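Local structure of bartonella effector protein (Bep) substrate of VirB T4SS (Bartonella sp. AR 15-3, 4M16) at residues L65-F70 against A161-F166; L48-L53 against K169-A173. The protein probably transfers AMP from ATP to tyrosine or threonine residues of target proteins, through the N-terminal Fic domain, as a type IV secretion effector. All coordinates share one frame; numbering follows the deposited sequence.

From the N terminus, the chain leaves helix 30-48 through the loop 48-53, the first half of interaction 2, and within a few residues enters helix 59-70, which carries the first half of interaction 1. Both partners follow on helix 159-174, first 161-166 and then 169-173. The order makes interaction 1 an inner closure spanning 90 intervening residues and interaction 2 an outer one spanning 115, nested rather than crossed. Their centres lie about 12 Å apart. Leu48 joins them by packing on Leu65 and Ile165, and an Arg68-Glu51 salt bridge adds a polar tie. Together they fasten helix 59-70 and the preceding loop to the same helix.

Interaction 1. Residues L65-F70 against A161-F166; sequences LHKRLF and AVQHIF
Val162 and Leu65 bury the most surface here, with Leu69 third, and their side chains make up most of the contact between helix 59-70 and helix 159-174. The short axes approach to 9.7 Å with 120° between their directions. Val162 CG2 is carried anti to its own backbone N, which aims it at the turn of 65-66: it lies 3.6 Å from Leu65 CB and 3.5 Å from His66 N. Leu69 comes from the next turn, its CD1 reaching Val162 CA at 3.7 Å as the two side chains cross obliquely, and touching Ile165 CG2 at 3.9 Å. Leu65 CD1 extends the other way along helix 159-174, to 3.8 Å from Phe166 CA. Beyond Leu69, Phe70 presents its ring edge at CZ to Ala161 CB. Helix 159-174 starts at the last residue of the HPFxxGN stretch of the Fic signature; His66 stacks on Phe155 and bonds the Ala157 carbonyl through NE2, so the interface adjoins that loop. No hydrogen bond links the segments. The 313 Å² buried between them is therefore held mainly by apolar contact, aliphatic for the most part, while the polar ring of His66 finds its partners beyond this pair of segments.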
loop_
_atom_site.group_PDB
_atom_site.type_symbol
_atom_site.label_atom_id
_atom_site.label_comp_id
_atom_site.label_asym_id
_atom_site.label_seq_id
_atom_site.Cartn_x
_atom_site.Cartn_y
_atom_site.Cartn_z
ATOM N N LEU A 65 -0.038 -10.721 0.345
ATOM C CA LEU A 65 -1.114 -10.021 -0.354
ATOM C C LEU A 65 -0.653 -9.381 -1.686
ATOM O O LEU A 65 -1.369 -9.442 -2.674
ATOM C CB LEU A 65 -1.768 -8.957 0.546
ATOM C CG LEU A 65 -2.622 -9.380 1.720
ATOM C CD1 LEU A 65 -3.021 -8.172 2.583
ATOM C CD2 LEU A 65 -3.827 -10.154 1.271
ATOM N N HIS A 66 0.521 -8.763 -1.695
ATOM C CA HIS A 66 1.031 -8.172 -2.927
ATOM C C HIS A 66 1.255 -9.228 -4.008
ATOM O O HIS A 66 0.930 -8.994 -5.176
ATOM C CB HIS A 66 2.333 -7.416 -2.632
ATOM C CG HIS A 66 2.782 -6.555 -3.749
ATOM N ND1 HIS A 66 3.646 -6.994 -4.716
ATOM C CD2 HIS A 66 2.500 -5.269 -4.050
ATOM C CE1 HIS A 66 3.900 -6.007 -5.550
ATOM N NE2 HIS A 66 3.208 -4.961 -5.174
ATOM N N LYS A 67 1.816 -10.380 -3.607
ATOM C CA LYS A 67 1.999 -11.542 -4.500
ATOM C C LYS A 67 0.644 -12.017 -5.047
ATOM O O LYS A 67 0.505 -12.293 -6.253
ATOM C CB LYS A 67 2.758 -12.671 -3.780
ATOM C CG LYS A 67 2.747 -14.044 -4.442
ATOM C CD LYS A 67 3.675 -14.136 -5.609
ATOM C CE LYS A 67 3.748 -15.564 -6.165
ATOM N NZ LYS A 67 4.655 -16.443 -5.387
ATOM N N ARG A 68 -0.365 -12.124 -4.190
ATOM C CA ARG A 68 -1.709 -12.467 -4.672
ATOM C C ARG A 68 -2.275 -11.491 -5.700
ATOM O O ARG A 68 -2.831 -11.901 -6.746
ATOM C CB ARG A 68 -2.711 -12.566 -3.498
ATOM C CG ARG A 68 -2.506 -13.769 -2.567
ATOM C CD ARG A 68 -2.850 -15.102 -3.233
ATOM N NE ARG A 68 -4.245 -15.110 -3.681
ATOM C CZ ARG A 68 -5.308 -15.299 -2.903
ATOM N NH1 ARG A 68 -5.174 -15.546 -1.608
ATOM N NH2 ARG A 68 -6.521 -15.221 -3.432
ATOM N N LEU A 69 -2.151 -10.210 -5.365
ATOM C CA LEU A 69 -2.740 -9.129 -6.154
ATOM C C LEU A 69 -2.069 -8.957 -7.517
ATOM O O LEU A 69 -2.744 -8.645 -8.461
ATOM C CB LEU A 69 -2.685 -7.786 -5.424
ATOM C CG LEU A 69 -3.679 -7.621 -4.269
ATOM C CD1 LEU A 69 -3.353 -6.452 -3.300
ATOM C CD2 LEU A 69 -5.068 -7.506 -4.804
ATOM N N PHE A 70 -0.762 -9.151 -7.594
ATOM C CA PHE A 70 0.038 -8.774 -8.772
ATOM C C PHE A 70 0.911 -9.892 -9.336
ATOM O O PHE A 70 1.723 -9.643 -10.235
ATOM C CB PHE A 70 0.965 -7.596 -8.385
ATOM C CG PHE A 70 0.221 -6.368 -8.004
ATOM C CD1 PHE A 70 -0.462 -5.653 -8.977
ATOM C CD2 PHE A 70 0.120 -5.959 -6.673
ATOM C CE1 PHE A 70 -1.240 -4.567 -8.663
ATOM C CE2 PHE A 70 -0.641 -4.830 -6.356
ATOM C CZ PHE A 70 -1.299 -4.130 -7.337
ATOM N N ALA A 161 -2.766 -0.236 -3.408
ATOM C CA ALA A 161 -3.778 -1.267 -3.505
ATOM C C ALA A 161 -3.587 -2.296 -2.397
ATOM O O ALA A 161 -4.531 -2.715 -1.744
ATOM C CB ALA A 161 -3.704 -1.955 -4.881
ATOM N N VAL A 162 -2.352 -2.713 -2.179
ATOM C CA VAL A 162 -2.090 -3.682 -1.112
ATOM C C VAL A 162 -2.321 -3.149 0.331
ATOM O O VAL A 162 -2.970 -3.804 1.140
ATOM C CB VAL A 162 -0.727 -4.352 -1.318
ATOM C CG1 VAL A 162 0.374 -3.464 -0.897
ATOM C CG2 VAL A 162 -0.732 -5.730 -0.619
ATOM N N GLN A 163 -1.894 -1.940 0.606
ATOM C CA GLN A 163 -2.116 -1.339 1.909
ATOM C C GLN A 163 -3.584 -1.155 2.225
ATOM O O GLN A 163 -3.958 -1.390 3.365
ATOM C CB GLN A 163 -1.290 -0.094 2.126
ATOM C CG GLN A 163 -1.706 1.202 1.399
ATOM C CD GLN A 163 -0.636 2.323 1.498
ATOM O OE1 GLN A 163 0.417 2.147 2.121
ATOM N NE2 GLN A 163 -0.918 3.499 0.872
ATOM N N HIS A 164 -4.428 -0.844 1.230
ATOM C CA HIS A 164 -5.856 -0.772 1.435
ATOM C C HIS A 164 -6.435 -2.108 1.915
ATOM O O HIS A 164 -7.160 -2.138 2.900
ATOM C CB HIS A 164 -6.622 -0.281 0.214
ATOM C CG HIS A 164 -6.247 1.090 -0.193
ATOM N ND1 HIS A 164 -6.432 1.567 -1.468
ATOM C CD2 HIS A 164 -5.591 2.059 0.482
ATOM C CE1 HIS A 164 -5.958 2.793 -1.545
ATOM N NE2 HIS A 164 -5.441 3.113 -0.380
ATOM N N ILE A 165 -6.184 -3.193 1.198
ATOM C CA ILE A 165 -6.773 -4.481 1.594
ATOM C C ILE A 165 -6.186 -4.947 2.936
ATOM O O ILE A 165 -6.879 -5.518 3.754
ATOM C CB ILE A 165 -6.658 -5.564 0.471
ATOM C CG1 ILE A 165 -7.329 -6.860 0.877
ATOM C CG2 ILE A 165 -5.222 -5.826 0.045
ATOM C CD1 ILE A 165 -8.833 -6.702 1.021
ATOM N N PHE A 166 -4.912 -4.710 3.153
ATOM C CA PHE A 166 -4.248 -5.066 4.424
ATOM C C PHE A 166 -4.997 -4.406 5.577
ATOM O O PHE A 166 -5.334 -5.082 6.554
ATOM C CB PHE A 166 -2.781 -4.646 4.440
ATOM C CG PHE A 166 -2.035 -4.983 5.708
ATOM C CD1 PHE A 166 -2.116 -4.152 6.804
ATOM C CD2 PHE A 166 -1.180 -6.085 5.772
ATOM C CE1 PHE A 166 -1.401 -4.422 7.956
ATOM C CE2 PHE A 166 -0.436 -6.354 6.920
ATOM C CZ PHE A 166 -0.561 -5.525 8.021
#

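Interaction 2. Residues L48-L53 against K169-A173; sequences LRNEPL and KLAEA
Lys169 reaches from its helix into the loop 48-53, and its ammonium end makes the polar half of the contact. Its chain is bent at chi2 (-82°) and again at chi3, which brings the amine to the carbonyls of the loop. NZ donates to Leu48 O at 2.8 Å; the C=O...N angle is 145° and the nitrogen is tilted 21° from the carbonyl plane, so the approach is neither straight on nor far out of plane. Glu51 O is also near, 3.2 Å from NZ, but the angle is too poor for a hydrogen bond. A second tie runs through a water, which accepts from Lys169 NZ at 3.0 Å and donates to Pro52 O at 3.1 Å. Leu48 O also takes a weak bond from Glu51 N, the closing bond of a type I beta turn from Leu48 to Glu51, so one carbonyl serves both the turn and the lysine. This turn begins the connection between helices 30-48 and 59-70, and Lys169 thereby joins that connection to the helix into which the Fic signature runs. The Glu51 carboxylate is turned elsewhere, toward Ser47 and Arg68, its OE1 lying 5.6 Å from Lys169 NZ; the opposite charges may still attract over that gap.

Leu53 supplies the apolar half. Its two methyls divide between residues one helical turn apart: CD2 rests beside the lysine methylenes, 3.8 Å from Lys169 CD, and CD1 meets Ala173 CB at 3.9 Å. CD2 also passes the carboxylate of Glu172, 3.6 Å from its OE1, where the leucine and the extended glutamate chain run at an angle to one another. Phe57 touches both Lys169 and Ala173, while Tyr61 of helix 59-70 also packs against the lysine.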
loop_
_atom_site.group_PDB
_atom_site.type_symbol
_atom_site.label_atom_id
_atom_site.label_comp_id
_atom_site.label_asym_id
_atom_site.label_seq_id
_atom_site.Cartn_x
_atom_site.Cartn_y
_atom_site.Cartn_z
ATOM N N LEU A 48 -10.445 -12.887 -1.708
ATOM C CA LEU A 48 -10.001 -12.650 -0.331
ATOM C C LEU A 48 -11.160 -12.453 0.633
ATOM O O LEU A 48 -10.990 -12.593 1.868
ATOM C CB LEU A 48 -9.017 -11.477 -0.281
ATOM C CG LEU A 48 -7.677 -11.654 -0.986
ATOM C CD1 LEU A 48 -6.947 -10.369 -1.244
ATOM C CD2 LEU A 48 -6.755 -12.560 -0.199
ATOM N N ARG A 49 -12.353 -12.154 0.100
ATOM C CA ARG A 49 -13.511 -11.884 0.963
ATOM C C ARG A 49 -13.923 -13.181 1.672
ATOM O O ARG A 49 -14.324 -13.151 2.811
ATOM C CB ARG A 49 -14.673 -11.324 0.138
ATOM N N ASN A 50 -13.791 -14.334 1.012
ATOM C CA ASN A 50 -14.163 -15.624 1.643
ATOM C C ASN A 50 -12.952 -16.454 2.100
ATOM O O ASN A 50 -13.087 -17.687 2.341
ATOM C CB ASN A 50 -15.022 -16.474 0.692
ATOM C CG ASN A 50 -16.361 -15.865 0.432
ATOM O OD1 ASN A 50 -16.742 -14.915 1.095
ATOM N ND2 ASN A 50 -17.108 -16.421 -0.536
ATOM N N GLU A 51 -11.793 -15.791 2.196
ATOM C CA GLU A 51 -10.590 -16.397 2.796
ATOM C C GLU A 51 -10.420 -15.971 4.240
ATOM O O GLU A 51 -10.827 -14.873 4.612
ATOM C CB GLU A 51 -9.345 -15.966 2.030
ATOM C CG GLU A 51 -9.373 -16.490 0.644
ATOM C CD GLU A 51 -8.220 -15.983 -0.183
ATOM O OE1 GLU A 51 -7.090 -15.902 0.353
ATOM O OE2 GLU A 51 -8.477 -15.722 -1.388
ATOM N N PRO A 52 -9.810 -16.849 5.045
ATOM C CA PRO A 52 -9.701 -16.541 6.445
ATOM C C PRO A 52 -8.749 -15.403 6.648
ATOM O O PRO A 52 -7.884 -15.143 5.827
ATOM C CB PRO A 52 -9.160 -17.811 7.091
ATOM C CG PRO A 52 -9.234 -18.865 6.077
ATOM C CD PRO A 52 -9.584 -18.272 4.760
ATOM N N LEU A 53 -8.942 -14.714 7.752
ATOM C CA LEU A 53 -8.000 -13.692 8.186
ATOM C C LEU A 53 -6.749 -14.370 8.737
ATOM O O LEU A 53 -6.844 -15.474 9.264
ATOM C CB LEU A 53 -8.657 -12.944 9.343
ATOM C CG LEU A 53 -9.972 -12.233 9.065
ATOM C CD1 LEU A 53 -10.655 -11.950 10.389
ATOM C CD2 LEU A 53 -9.680 -10.976 8.280
ATOM N N LYS A 169 -8.624 -5.823 6.114
ATOM C CA LYS A 169 -8.522 -7.109 6.813
ATOM C C LYS A 169 -8.143 -6.909 8.310
ATOM O O LYS A 169 -8.707 -7.552 9.219
ATOM C CB LYS A 169 -7.534 -8.037 6.095
ATOM C CG LYS A 169 -8.020 -8.493 4.698
ATOM C CD LYS A 169 -8.995 -9.665 4.806
ATOM C CE LYS A 169 -8.671 -10.753 3.785
ATOM N NZ LYS A 169 -9.207 -12.166 4.014
ATOM N N LEU A 170 -7.208 -5.991 8.556
ATOM C CA LEU A 170 -6.853 -5.651 9.935
ATOM C C LEU A 170 -8.042 -5.135 10.732
ATOM O O LEU A 170 -8.217 -5.513 11.894
ATOM C CB LEU A 170 -5.722 -4.617 9.933
ATOM C CG LEU A 170 -5.180 -4.120 11.267
ATOM C CD1 LEU A 170 -4.420 -5.233 11.915
ATOM C CD2 LEU A 170 -4.268 -2.907 11.138
ATOM N N ALA A 171 -8.823 -4.217 10.165
ATOM C CA ALA A 171 -9.983 -3.719 10.847
ATOM C C ALA A 171 -11.048 -4.812 11.092
ATOM O O ALA A 171 -11.671 -4.869 12.180
ATOM C CB ALA A 171 -10.628 -2.560 10.077
ATOM N N GLU A 172 -11.331 -5.626 10.075
ATOM C CA GLU A 172 -12.262 -6.738 10.259
ATOM C C GLU A 172 -11.850 -7.615 11.448
ATOM O O GLU A 172 -12.686 -7.991 12.286
ATOM C CB GLU A 172 -12.296 -7.623 9.013
ATOM C CG GLU A 172 -13.418 -8.624 9.025
ATOM C CD GLU A 172 -13.366 -9.568 7.854
ATOM O OE1 GLU A 172 -12.595 -9.369 6.898
ATOM O OE2 GLU A 172 -14.114 -10.546 7.890
ATOM N N ALA A 173 -10.558 -7.928 11.530
ATOM C CA ALA A 173 -10.061 -8.814 12.572
ATOM C C ALA A 173 -10.146 -8.214 13.980
ATOM O O ALA A 173 -10.294 -8.933 14.973
ATOM C CB ALA A 173 -8.654 -9.243 12.259
HETATM O O HOH W 1 -6.375 -13.126 4.048
#